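Local structure of uncharacterized protein Rv3272 (Mycobacterium tuberculosis, 5YX6) at residues A[76-79]-A[84-87]; A[128-133]-A[180-185]; A[145-150]-A[166-171]; A[346-351]-A[366-371]. The protein probably acts as a family III CoA-transferase in fatty acid metabolism, binding fatty acyl-CoAs of various chain lengths, palmitoyl-CoA most tightly. All blocks are in the same frame, centred on the assembly; numbering follows the deposited sequence.

Contact 1 (A[76-79]-A[84-87])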
loop_
_atom_site.group_PDB
_atom_site.type_symbol
_atom_site.label_atom_id
_atom_site.label_comp_id
_atom_site.label_asym_id
_atom_site.label_seq_id
_atom_site.Cartn_x
_atom_site.Cartn_y
_atom_site.Cartn_z
ATOM N N VAL A 76 -1.851 -28.307 3.134
ATOM C CA VAL A 76 -1.702 -29.589 2.482
ATOM C C VAL A 76 -0.328 -29.569 1.835
ATOM O O VAL A 76 0.143 -28.531 1.362
ATOM C CB VAL A 76 -2.825 -29.907 1.446
ATOM C CG1 VAL A 76 -4.195 -29.863 2.116
ATOM C CG2 VAL A 76 -2.768 -28.969 0.245
ATOM N N THR A 77 0.328 -30.719 1.859
ATOM C CA THR A 77 1.624 -30.872 1.242
ATOM C C THR A 77 1.470 -31.758 0.023
ATOM O O THR A 77 0.890 -32.851 0.079
ATOM C CB THR A 77 2.636 -31.447 2.249
ATOM O OG1 THR A 77 3.577 -30.424 2.602
ATOM C CG2 THR A 77 3.377 -32.654 1.687
ATOM N N VAL A 78 1.967 -31.260 -1.098
ATOM C CA VAL A 78 1.785 -31.956 -2.352
ATOM C C VAL A 78 2.912 -31.633 -3.336
ATOM O O VAL A 78 3.442 -30.523 -3.333
ATOM C CB VAL A 78 0.404 -31.570 -2.934
ATOM C CG1 VAL A 78 0.530 -30.854 -4.265
ATOM C CG2 VAL A 78 -0.517 -32.775 -3.010
ATOM N N ASP A 79 3.268 -32.604 -4.175
ATOM C CA ASP A 79 4.226 -32.392 -5.262
ATOM C C ASP A 79 3.471 -32.198 -6.567
ATOM O O ASP A 79 2.995 -33.166 -7.157
ATOM C CB ASP A 79 5.200 -33.566 -5.390
ATOM C CG ASP A 79 6.179 -33.401 -6.562
ATOM O OD1 ASP A 79 6.231 -32.309 -7.176
ATOM O OD2 ASP A 79 6.902 -34.371 -6.876
ATOM N N GLN A 84 -0.776 -37.607 -9.423
ATOM C CA GLN A 84 -1.589 -37.788 -8.223
ATOM C C GLN A 84 -1.980 -36.448 -7.591
ATOM O O GLN A 84 -3.124 -36.265 -7.176
ATOM C CB GLN A 84 -0.841 -38.642 -7.198
ATOM C CG GLN A 84 -1.637 -38.920 -5.927
ATOM C CD GLN A 84 -0.827 -39.670 -4.882
ATOM O OE1 GLN A 84 0.108 -39.123 -4.290
ATOM N NE2 GLN A 84 -1.186 -40.927 -4.645
ATOM N N ALA A 85 -1.028 -35.523 -7.512
ATOM C CA ALA A 85 -1.296 -34.199 -6.952
ATOM C C ALA A 85 -2.236 -33.394 -7.833
ATOM O O ALA A 85 -3.126 -32.709 -7.324
ATOM C CB ALA A 85 -0.013 -33.438 -6.750
ATOM N N LYS A 86 -2.036 -33.480 -9.147
ATOM C CA LYS A 86 -2.902 -32.792 -10.097
ATOM C C LYS A 86 -4.351 -33.180 -9.853
ATOM O O LYS A 86 -5.224 -32.322 -9.790
ATOM C CB LYS A 86 -2.502 -33.111 -11.542
ATOM N N GLN A 87 -4.603 -34.471 -9.675
ATOM C CA GLN A 87 -5.966 -34.932 -9.459
ATOM C C GLN A 87 -6.522 -34.523 -8.100
ATOM O O GLN A 87 -7.704 -34.210 -7.976
ATOM C CB GLN A 87 -6.044 -36.447 -9.619
ATOM C CG GLN A 87 -5.919 -36.903 -11.060
ATOM C CD GLN A 87 -6.941 -36.231 -11.962
ATOM O OE1 GLN A 87 -6.591 -35.680 -13.010
ATOM N NE2 GLN A 87 -8.210 -36.255 -11.550
#
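Val78 and Ala85 meet through methyl groups alone. Val78 straddles the alanine with both branches: CG1 of Val78 lies 3.6 Å from CB of Ala85, and CG2 of Val78 is almost as near to that methyl, at 3.8 Å. This two-pronged approach comes with an eclipsed side chain (chi1 117°), which may mark local strain or a rotamer poorly fixed by the data. The carbonyl O of Asp79 is modelled 3.0 Å from CB of Ala85, shorter than usual for an oxygen and a methyl, so the exact placing of the two atoms is doubtful. The CA atoms of Val78 and Ala85 lie 6.0 Å apart, with the alanine methyl and the valine side chain between the backbones there.

The contact sits at a beta-to-alpha turn of the Rossmann-fold domain. Strand 74-77 is, within this chain, the outermost strand on one side of the parallel sheet, and helix 83-94 begins the crossover that carries the chain to strand 98-101, beyond strands 37-42 and 14-17.

Two threonines of the turn supply the polar links. Thr82 OG1 hydrogen-bonds to Asp79 O and receives a weak hydrogen bond from Ala85 N, so one hydroxyl links the end of the strand segment to the first turn of the helix. The Asp79 carboxylate, its CG anti to the backbone N (177°), uses OD1 to bond Thr81 OG1. On the strand side, Val78 is tied to Glu42 by backbone hydrogen bonding, and its side chain also touches Leu391 near the C terminus.

Contact 2 (A[128-133]-A[180-185])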
loop_
_atom_site.group_PDB
_atom_site.type_symbol
_atom_site.label_atom_id
_atom_site.label_comp_id
_atom_site.label_asym_id
_atom_site.label_seq_id
_atom_site.Cartn_x
_atom_site.Cartn_y
_atom_site.Cartn_z
ATOM N N ALA A 128 -7.549 -16.014 -8.950
ATOM C CA ALA A 128 -6.782 -14.790 -8.735
ATOM C C ALA A 128 -5.275 -14.983 -8.930
ATOM O O ALA A 128 -4.680 -15.861 -8.313
ATOM C CB ALA A 128 -7.073 -14.235 -7.336
ATOM N N ARG A 129 -4.668 -14.155 -9.779
ATOM C CA ARG A 129 -3.239 -14.255 -10.101
ATOM C C ARG A 129 -2.430 -13.031 -9.669
ATOM O O ARG A 129 -2.754 -11.896 -10.028
ATOM C CB ARG A 129 -3.052 -14.490 -11.598
ATOM C CG ARG A 129 -4.115 -15.404 -12.177
ATOM C CD ARG A 129 -3.801 -15.855 -13.585
ATOM N NE ARG A 129 -2.714 -16.826 -13.622
ATOM C CZ ARG A 129 -2.431 -17.574 -14.678
ATOM N NH1 ARG A 129 -1.427 -18.440 -14.631
ATOM N NH2 ARG A 129 -3.167 -17.466 -15.776
ATOM N N LEU A 130 -1.385 -13.272 -8.885
ATOM C CA LEU A 130 -0.451 -12.224 -8.481
ATOM C C LEU A 130 0.912 -12.432 -9.144
ATOM O O LEU A 130 1.526 -13.481 -8.977
ATOM C CB LEU A 130 -0.310 -12.195 -6.962
ATOM C CG LEU A 130 0.676 -11.184 -6.377
ATOM C CD1 LEU A 130 0.301 -9.777 -6.770
ATOM C CD2 LEU A 130 0.701 -11.308 -4.861
ATOM N N THR A 131 1.366 -11.463 -9.934
ATOM C CA THR A 131 2.691 -11.576 -10.548
ATOM C C THR A 131 3.559 -10.365 -10.202
ATOM O O THR A 131 3.072 -9.394 -9.626
ATOM C CB THR A 131 2.612 -11.711 -12.088
ATOM O OG1 THR A 131 2.149 -10.483 -12.659
ATOM C CG2 THR A 131 1.693 -12.853 -12.488
ATOM N N ALA A 132 4.843 -10.426 -10.548
ATOM C CA ALA A 132 5.740 -9.288 -10.347
ATOM C C ALA A 132 5.498 -8.177 -11.364
ATOM O O ALA A 132 5.374 -7.011 -10.996
ATOM C CB ALA A 132 7.196 -9.736 -10.403
ATOM N N TYR A 133 5.425 -8.544 -12.639
ATOM C CA TYR A 133 5.417 -7.554 -13.712
ATOM C C TYR A 133 4.238 -7.652 -14.685
ATOM O O TYR A 133 4.167 -6.876 -15.637
ATOM C CB TYR A 133 6.712 -7.646 -14.508
ATOM C CG TYR A 133 7.961 -7.358 -13.713
ATOM C CD1 TYR A 133 8.307 -6.060 -13.364
ATOM C CD2 TYR A 133 8.807 -8.386 -13.324
ATOM C CE1 TYR A 133 9.464 -5.799 -12.640
ATOM C CE2 TYR A 133 9.970 -8.136 -12.605
ATOM C CZ TYR A 133 10.291 -6.848 -12.265
ATOM O OH TYR A 133 11.440 -6.609 -11.544
ATOM N N HIS A 180 -2.655 -6.245 -0.029
ATOM C CA HIS A 180 -3.948 -5.624 0.246
ATOM C C HIS A 180 -4.765 -5.391 -1.022
ATOM O O HIS A 180 -5.995 -5.475 -0.981
ATOM C CB HIS A 180 -3.753 -4.312 1.019
ATOM C CG HIS A 180 -3.365 -4.533 2.449
ATOM N ND1 HIS A 180 -4.213 -5.117 3.363
ATOM C CD2 HIS A 180 -2.193 -4.332 3.098
ATOM C CE1 HIS A 180 -3.596 -5.229 4.526
ATOM N NE2 HIS A 180 -2.367 -4.768 4.389
ATOM N N VAL A 181 -4.091 -5.106 -2.139
ATOM C CA VAL A 181 -4.787 -4.862 -3.401
ATOM C C VAL A 181 -5.382 -6.162 -3.947
ATOM O O VAL A 181 -6.515 -6.189 -4.430
ATOM C CB VAL A 181 -3.854 -4.242 -4.455
ATOM C CG1 VAL A 181 -4.566 -4.174 -5.795
ATOM C CG2 VAL A 181 -3.422 -2.850 -4.029
ATOM N N LEU A 182 -4.621 -7.243 -3.831
ATOM C CA LEU A 182 -5.097 -8.563 -4.201
ATOM C C LEU A 182 -6.315 -8.963 -3.370
ATOM O O LEU A 182 -7.298 -9.480 -3.908
ATOM C CB LEU A 182 -3.987 -9.599 -4.030
ATOM C CG LEU A 182 -4.369 -11.021 -4.431
ATOM C CD1 LEU A 182 -4.818 -11.106 -5.888
ATOM C CD2 LEU A 182 -3.194 -11.942 -4.186
ATOM N N ALA A 183 -6.226 -8.748 -2.059
ATOM C CA ALA A 183 -7.329 -9.040 -1.152
ATOM C C ALA A 183 -8.561 -8.240 -1.554
ATOM O O ALA A 183 -9.678 -8.769 -1.596
ATOM C CB ALA A 183 -6.938 -8.739 0.289
ATOM N N GLN A 184 -8.345 -6.964 -1.851
ATOM C CA GLN A 184 -9.400 -6.101 -2.366
ATOM C C GLN A 184 -10.049 -6.722 -3.613
ATOM O O GLN A 184 -11.277 -6.814 -3.718
ATOM C CB GLN A 184 -8.826 -4.717 -2.679
ATOM C CG GLN A 184 -9.722 -3.794 -3.480
ATOM C CD GLN A 184 -8.934 -2.696 -4.176
ATOM O OE1 GLN A 184 -8.810 -2.677 -5.403
ATOM N NE2 GLN A 184 -8.391 -1.775 -3.392
ATOM N N ALA A 185 -9.216 -7.183 -4.536
ATOM C CA ALA A 185 -9.712 -7.713 -5.794
ATOM C C ALA A 185 -10.471 -9.031 -5.617
ATOM O O ALA A 185 -11.456 -9.280 -6.302
ATOM C CB ALA A 185 -8.571 -7.892 -6.750
#
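Leu182 projects from its helix toward the sheet and divides its two methyls between alternate residues of one strand, Ala128 and Leu130. CD1 of Leu182 touches CB of Ala128 at 4.1 Å, while CD2 of Leu182 touches both CB and CD2 of Leu130, each 4.0 Å away. Both leucines adopt the same conformation: CG is anti to the backbone N, with chi1 -178° in Leu182 and 178° in Leu130, and chi2 is close to 60° in each. The two side chains meet aslant rather than lying along one another. Ala128 presents just its methyl to the CD1 branch, and the nearest CA atoms, those of Leu130 and Leu182, are 7.3 Å apart.

Helix 173-196 packs here against strand 126-131, an inner strand of the parallel Rossmann sheet. Val204 of the adjoining strand touches both leucines, and helix 23-33 adds Ala23 against Leu130 and Ala27 against Leu182. Elsewhere on the helix, His180 and Gln184 hydrogen-bond to Gln184 and His180 of the second subunit, so the same helix serves both the core and the dimer interface. The side chain of Leu130 lies about 7 Å from that of Asp175, the inferred nucleophile. All three touching residues are buried and meet through carbon alone, which implies that close packing and exclusion of water, not directional bonding, join helix and sheet at this point.

Contact 3 (A[145-150]-A[166-171])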
loop_
_atom_site.group_PDB
_atom_site.type_symbol
_atom_site.label_atom_id
_atom_site.label_comp_id
_atom_site.label_asym_id
_atom_site.label_seq_id
_atom_site.Cartn_x
_atom_site.Cartn_y
_atom_site.Cartn_z
ATOM N N ILE A 145 11.469 -9.559 -7.023
ATOM C CA ILE A 145 11.154 -9.408 -5.613
ATOM C C ILE A 145 10.905 -7.922 -5.334
ATOM O O ILE A 145 11.056 -7.098 -6.235
ATOM C CB ILE A 145 12.263 -9.980 -4.711
ATOM C CG1 ILE A 145 13.623 -9.372 -5.046
ATOM C CG2 ILE A 145 12.335 -11.482 -4.864
ATOM C CD1 ILE A 145 14.618 -9.531 -3.916
ATOM N N ASP A 146 10.474 -7.607 -4.117
ATOM C CA ASP A 146 10.105 -6.241 -3.706
ATOM C C ASP A 146 11.132 -5.192 -4.135
ATOM O O ASP A 146 10.804 -4.208 -4.805
ATOM C CB ASP A 146 9.904 -6.195 -2.178
ATOM C CG ASP A 146 9.472 -4.811 -1.663
ATOM O OD1 ASP A 146 10.330 -3.906 -1.518
ATOM O OD2 ASP A 146 8.255 -4.628 -1.412
ATOM N N LEU A 147 12.378 -5.424 -3.740
ATOM C CA LEU A 147 13.473 -4.479 -3.928
ATOM C C LEU A 147 13.697 -4.100 -5.403
ATOM O O LEU A 147 13.913 -2.939 -5.731
ATOM C CB LEU A 147 14.745 -5.079 -3.315
ATOM C CG LEU A 147 16.046 -4.294 -3.249
ATOM C CD1 LEU A 147 16.815 -4.720 -2.004
ATOM C CD2 LEU A 147 16.866 -4.554 -4.486
ATOM N N VAL A 148 13.635 -5.084 -6.287
ATOM C CA VAL A 148 13.902 -4.853 -7.698
ATOM C C VAL A 148 12.696 -4.245 -8.410
ATOM O O VAL A 148 12.846 -3.397 -9.286
ATOM C CB VAL A 148 14.321 -6.169 -8.394
ATOM C CG1 VAL A 148 14.492 -5.957 -9.880
ATOM C CG2 VAL A 148 15.624 -6.650 -7.814
ATOM N N VAL A 149 11.499 -4.710 -8.057
ATOM C CA VAL A 149 10.268 -4.142 -8.600
ATOM C C VAL A 149 10.106 -2.664 -8.197
ATOM O O VAL A 149 9.734 -1.828 -9.019
ATOM C CB VAL A 149 9.028 -4.949 -8.137
ATOM C CG1 VAL A 149 7.732 -4.237 -8.533
ATOM C CG2 VAL A 149 9.083 -6.366 -8.690
ATOM N N ALA A 150 10.401 -2.357 -6.935
ATOM C CA ALA A 150 10.355 -0.979 -6.428
ATOM C C ALA A 150 11.267 -0.046 -7.227
ATOM O O ALA A 150 10.868 1.055 -7.606
ATOM C CB ALA A 150 10.745 -0.949 -4.956
ATOM N N PRO A 166 21.677 5.061 -5.415
ATOM C CA PRO A 166 20.214 5.153 -5.362
ATOM C C PRO A 166 19.683 4.754 -3.986
ATOM O O PRO A 166 20.195 3.821 -3.359
ATOM C CB PRO A 166 19.753 4.160 -6.435
ATOM C CG PRO A 166 20.923 3.997 -7.344
ATOM C CD PRO A 166 22.132 4.135 -6.466
ATOM N N GLN A 167 18.695 5.492 -3.497
ATOM C CA GLN A 167 18.120 5.191 -2.196
ATOM C C GLN A 167 17.175 4.004 -2.291
ATOM O O GLN A 167 16.180 4.056 -3.007
ATOM C CB GLN A 167 17.384 6.403 -1.632
ATOM C CG GLN A 167 16.750 6.152 -0.284
ATOM C CD GLN A 167 17.763 6.078 0.839
ATOM O OE1 GLN A 167 18.125 4.986 1.290
ATOM N NE2 GLN A 167 18.231 7.239 1.297
ATOM N N ILE A 168 17.492 2.938 -1.565
ATOM C CA ILE A 168 16.659 1.748 -1.543
ATOM C C ILE A 168 15.826 1.755 -0.274
ATOM O O ILE A 168 16.379 1.686 0.820
ATOM C CB ILE A 168 17.500 0.457 -1.571
ATOM C CG1 ILE A 168 18.403 0.400 -2.808
ATOM C CG2 ILE A 168 16.588 -0.765 -1.439
ATOM C CD1 ILE A 168 17.662 0.127 -4.108
ATOM N N ILE A 169 14.504 1.834 -0.408
ATOM C CA ILE A 169 13.637 1.857 0.763
ATOM C C ILE A 169 13.740 0.523 1.499
ATOM O O ILE A 169 13.510 -0.527 0.916
ATOM C CB ILE A 169 12.175 2.161 0.382
ATOM C CG1 ILE A 169 12.069 3.577 -0.184
ATOM C CG2 ILE A 169 11.269 2.030 1.590
ATOM C CD1 ILE A 169 10.807 3.843 -0.968
ATOM N N PRO A 170 14.116 0.568 2.782
ATOM C CA PRO A 170 14.430 -0.623 3.577
ATOM C C PRO A 170 13.233 -1.324 4.212
ATOM O O PRO A 170 13.420 -2.042 5.191
ATOM C CB PRO A 170 15.354 -0.072 4.665
ATOM C CG PRO A 170 14.876 1.323 4.874
ATOM C CD PRO A 170 14.332 1.810 3.551
ATOM N N PHE A 171 12.026 -1.098 3.719
ATOM C CA PHE A 171 10.912 -1.974 4.099
ATOM C C PHE A 171 10.147 -2.383 2.844
ATOM O O PHE A 171 10.321 -1.782 1.780
ATOM C CB PHE A 171 9.993 -1.328 5.153
ATOM C CG PHE A 171 9.473 0.030 4.778
ATOM C CD1 PHE A 171 8.294 0.166 4.061
ATOM C CD2 PHE A 171 10.154 1.175 5.168
ATOM C CE1 PHE A 171 7.817 1.413 3.714
ATOM C CE2 PHE A 171 9.678 2.427 4.832
ATOM C CZ PHE A 171 8.506 2.551 4.107
#
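Leu147 reaches from the first turn of helix 146-152 to Ile168 in the loop that follows that helix. Its CB is directed along the loop rather than at it, and with CG anti to the backbone N (chi1 -175°) the chain extends until its branch point arrives at the isoleucine. There CG of Leu147 lies 4.0 Å from CG2 of Ile168, and CD1 of Leu147 touches the same methyl, also at 4.0 Å; CD2 diverges from it. The chi2 of 148° is well removed from a staggered value, so the exact placing of these methyls deserves caution. The two side chains cross at about a right angle, and on the isoleucine CG2 is the atom that Leu147 touches.

One residue earlier, OD1 of Asp146 approaches O of Phe171 at 3.9 Å. These are two acceptors placed near each other without a bond, and the carboxylate is held elsewhere: its OD2 accepts a hydrogen bond from Asp175 N and a weak one from Val174 N. These bonds tie Asp146 to the start of helix 173-196 and are consistent with a part in positioning Asp175, the inferred nucleophile.

Helix 146-152 packs on this loop and also on helix 173-196, whose Val174 touches Val149 and Ala150. Tyr133, just after strand 126-131, packs on Val148, while Gln217 of the second subunit touches Phe171 in the loop.

Contact 4 (A[346-351]-A[366-371])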
loop_
_atom_site.group_PDB
_atom_site.type_symbol
_atom_site.label_atom_id
_atom_site.label_comp_id
_atom_site.label_asym_id
_atom_site.label_seq_id
_atom_site.Cartn_x
_atom_site.Cartn_y
_atom_site.Cartn_z
ATOM N N GLU A 346 -2.055 2.564 22.164
ATOM C CA GLU A 346 -3.452 2.958 22.061
ATOM C C GLU A 346 -4.223 2.249 20.933
ATOM O O GLU A 346 -5.416 2.002 21.058
ATOM C CB GLU A 346 -3.506 4.473 21.883
ATOM C CG GLU A 346 -4.878 5.087 21.835
ATOM C CD GLU A 346 -4.807 6.601 21.881
ATOM O OE1 GLU A 346 -5.145 7.230 20.857
ATOM O OE2 GLU A 346 -4.383 7.156 22.926
ATOM N N ASN A 347 -3.541 1.926 19.838
ATOM C CA ASN A 347 -4.208 1.386 18.654
ATOM C C ASN A 347 -4.287 -0.137 18.628
ATOM O O ASN A 347 -4.809 -0.715 17.673
ATOM C CB ASN A 347 -3.517 1.879 17.388
ATOM C CG ASN A 347 -3.921 3.283 17.028
ATOM O OD1 ASN A 347 -4.556 3.969 17.814
ATOM N ND2 ASN A 347 -3.544 3.725 15.840
ATOM N N ASP A 348 -3.778 -0.771 19.681
ATOM C CA ASP A 348 -3.957 -2.197 19.884
ATOM C C ASP A 348 -3.478 -2.958 18.646
ATOM O O ASP A 348 -4.220 -3.728 18.022
ATOM C CB ASP A 348 -5.425 -2.483 20.197
ATOM C CG ASP A 348 -5.651 -3.880 20.710
ATOM O OD1 ASP A 348 -4.652 -4.537 21.082
ATOM O OD2 ASP A 348 -6.827 -4.313 20.753
ATOM N N LEU A 349 -2.226 -2.711 18.284
ATOM C CA LEU A 349 -1.706 -3.130 16.998
ATOM C C LEU A 349 -1.062 -4.518 17.009
ATOM O O LEU A 349 -0.671 -5.021 15.963
ATOM C CB LEU A 349 -0.703 -2.096 16.511
ATOM C CG LEU A 349 -1.308 -0.870 15.848
ATOM C CD1 LEU A 349 -0.333 0.301 15.885
ATOM C CD2 LEU A 349 -1.666 -1.224 14.415
ATOM N N THR A 350 -0.948 -5.130 18.183
ATOM C CA THR A 350 -0.224 -6.391 18.311
ATOM C C THR A 350 -1.110 -7.566 18.736
ATOM O O THR A 350 -2.158 -7.374 19.349
ATOM C CB THR A 350 0.947 -6.262 19.302
ATOM O OG1 THR A 350 0.451 -5.913 20.599
ATOM C CG2 THR A 350 1.925 -5.195 18.825
ATOM N N LEU A 351 -0.681 -8.778 18.391
ATOM C CA LEU A 351 -1.307 -10.009 18.885
ATOM C C LEU A 351 -0.265 -11.015 19.356
ATOM O O LEU A 351 0.882 -10.996 18.904
ATOM C CB LEU A 351 -2.154 -10.693 17.804
ATOM C CG LEU A 351 -2.943 -9.894 16.778
ATOM C CD1 LEU A 351 -2.760 -10.534 15.405
ATOM C CD2 LEU A 351 -4.416 -9.857 17.172
ATOM N N PRO A 366 -4.557 -3.926 9.132
ATOM C CA PRO A 366 -4.956 -2.562 9.501
ATOM C C PRO A 366 -6.462 -2.291 9.604
ATOM O O PRO A 366 -6.854 -1.581 10.526
ATOM C CB PRO A 366 -4.348 -1.704 8.381
ATOM C CG PRO A 366 -4.094 -2.648 7.250
ATOM C CD PRO A 366 -3.808 -3.973 7.862
ATOM N N ALA A 367 -7.290 -2.844 8.725
ATOM C CA ALA A 367 -8.715 -2.505 8.749
ATOM C C ALA A 367 -9.442 -3.083 9.967
ATOM O O ALA A 367 -9.241 -4.244 10.324
ATOM C CB ALA A 367 -9.388 -2.967 7.477
ATOM N N ARG A 368 -10.292 -2.256 10.581
ATOM C CA ARG A 368 -11.051 -2.600 11.787
ATOM C C ARG A 368 -12.576 -2.528 11.578
ATOM O O ARG A 368 -13.058 -1.734 10.777
ATOM C CB ARG A 368 -10.654 -1.656 12.915
ATOM C CG ARG A 368 -9.163 -1.317 12.939
ATOM C CD ARG A 368 -8.747 -0.644 14.253
ATOM N NE ARG A 368 -8.749 -1.535 15.407
ATOM C CZ ARG A 368 -8.498 -1.132 16.649
ATOM N NH1 ARG A 368 -8.236 0.146 16.894
ATOM N NH2 ARG A 368 -8.506 -2.000 17.649
ATOM N N TYR A 369 -13.326 -3.350 12.311
ATOM C CA TYR A 369 -14.781 -3.479 12.125
ATOM C C TYR A 369 -15.476 -3.522 13.481
ATOM O O TYR A 369 -14.919 -4.036 14.455
ATOM C CB TYR A 369 -15.135 -4.739 11.310
ATOM C CG TYR A 369 -14.412 -4.838 9.980
ATOM C CD1 TYR A 369 -13.107 -5.314 9.916
ATOM C CD2 TYR A 369 -15.023 -4.444 8.795
ATOM C CE1 TYR A 369 -12.432 -5.397 8.718
ATOM C CE2 TYR A 369 -14.351 -4.531 7.577
ATOM C CZ TYR A 369 -13.054 -5.007 7.554
ATOM O OH TYR A 369 -12.363 -5.106 6.372
ATOM N N ALA A 370 -16.686 -2.979 13.566
ATOM C CA ALA A 370 -17.362 -2.938 14.856
ATOM C C ALA A 370 -18.036 -4.261 15.225
ATOM O O ALA A 370 -18.022 -4.657 16.388
ATOM C CB ALA A 370 -18.377 -1.810 14.879
ATOM N N SER A 371 -18.596 -4.961 14.243
ATOM C CA SER A 371 -19.422 -6.136 14.533
ATOM C C SER A 371 -18.645 -7.451 14.685
ATOM O O SER A 371 -19.222 -8.478 15.052
ATOM C CB SER A 371 -20.472 -6.302 13.436
ATOM O OG SER A 371 -19.887 -6.878 12.277
HETATM O O HOH W 1 -7.408 0.640 19.689
#
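Arg368 lays its guanidinium beside the backbone of Asn347 and the side chain of Asp348, joining a short strand at the dimer interface to the turn before an antiparallel hairpin, 350-353 with 360-363. Strand 368-369 pairs antiparallel with a strand of the second subunit, so a sheet that includes strand 368-369 runs on across the interface.

At the end of helix 342-346, Glu346 takes part through its carbonyl: O accepts a hydrogen bond of 2.8 Å from a water that also serves the arginine. Asn347 comes next. Its O stands over one face of the guanidinium, 3.6 Å from Arg368 NH1, a van der Waals approach over the face, not a hydrogen bond. ND2 of Asn347 turns to Asp208 OD1 and Tyr133 O of the second subunit.

Asp348 then leaves the helix with a positive phi of 55°. Its CB meets Arg368 NH2 obliquely at 4.0 Å, and OD2 of Asp348 stays 4.2 Å from the same NH2, too far for a salt bridge, although the opposite charges probably attract. Arg364 grips the turn twice, NH2 hydrogen-bonding to Asn347 O and NE to Asp348 O.

The Arg368 chain bends at chi3 (71°) to bring its flat group across this turn, and in the guanidinium plane NH1 donates to the water oxygen at 3.0 Å.

How the contacts relate
From the N terminus, contact 1 closes a tight turn at the outer strand of the Rossmann sheet. The chain then reaches strand 126-131, where contact 2 opens a much longer loop, closed when helix 173-196 returns to the same sheet. Contact 3 opens and closes within that loop, tying helix 146-152 to the approach to helix 173-196; Tyr133 OH of contact 2 touches Val149 CG2 of contact 3 at 3.7 Å. Contact 4 follows in series, its loop spanning the hairpin. It meets contact 2 where Pro366 CD lies 3.6 Å from His180 CE1. Contacts 2, 3 and 4 all touch the second subunit, whereas the second subunit does not touch contact 1.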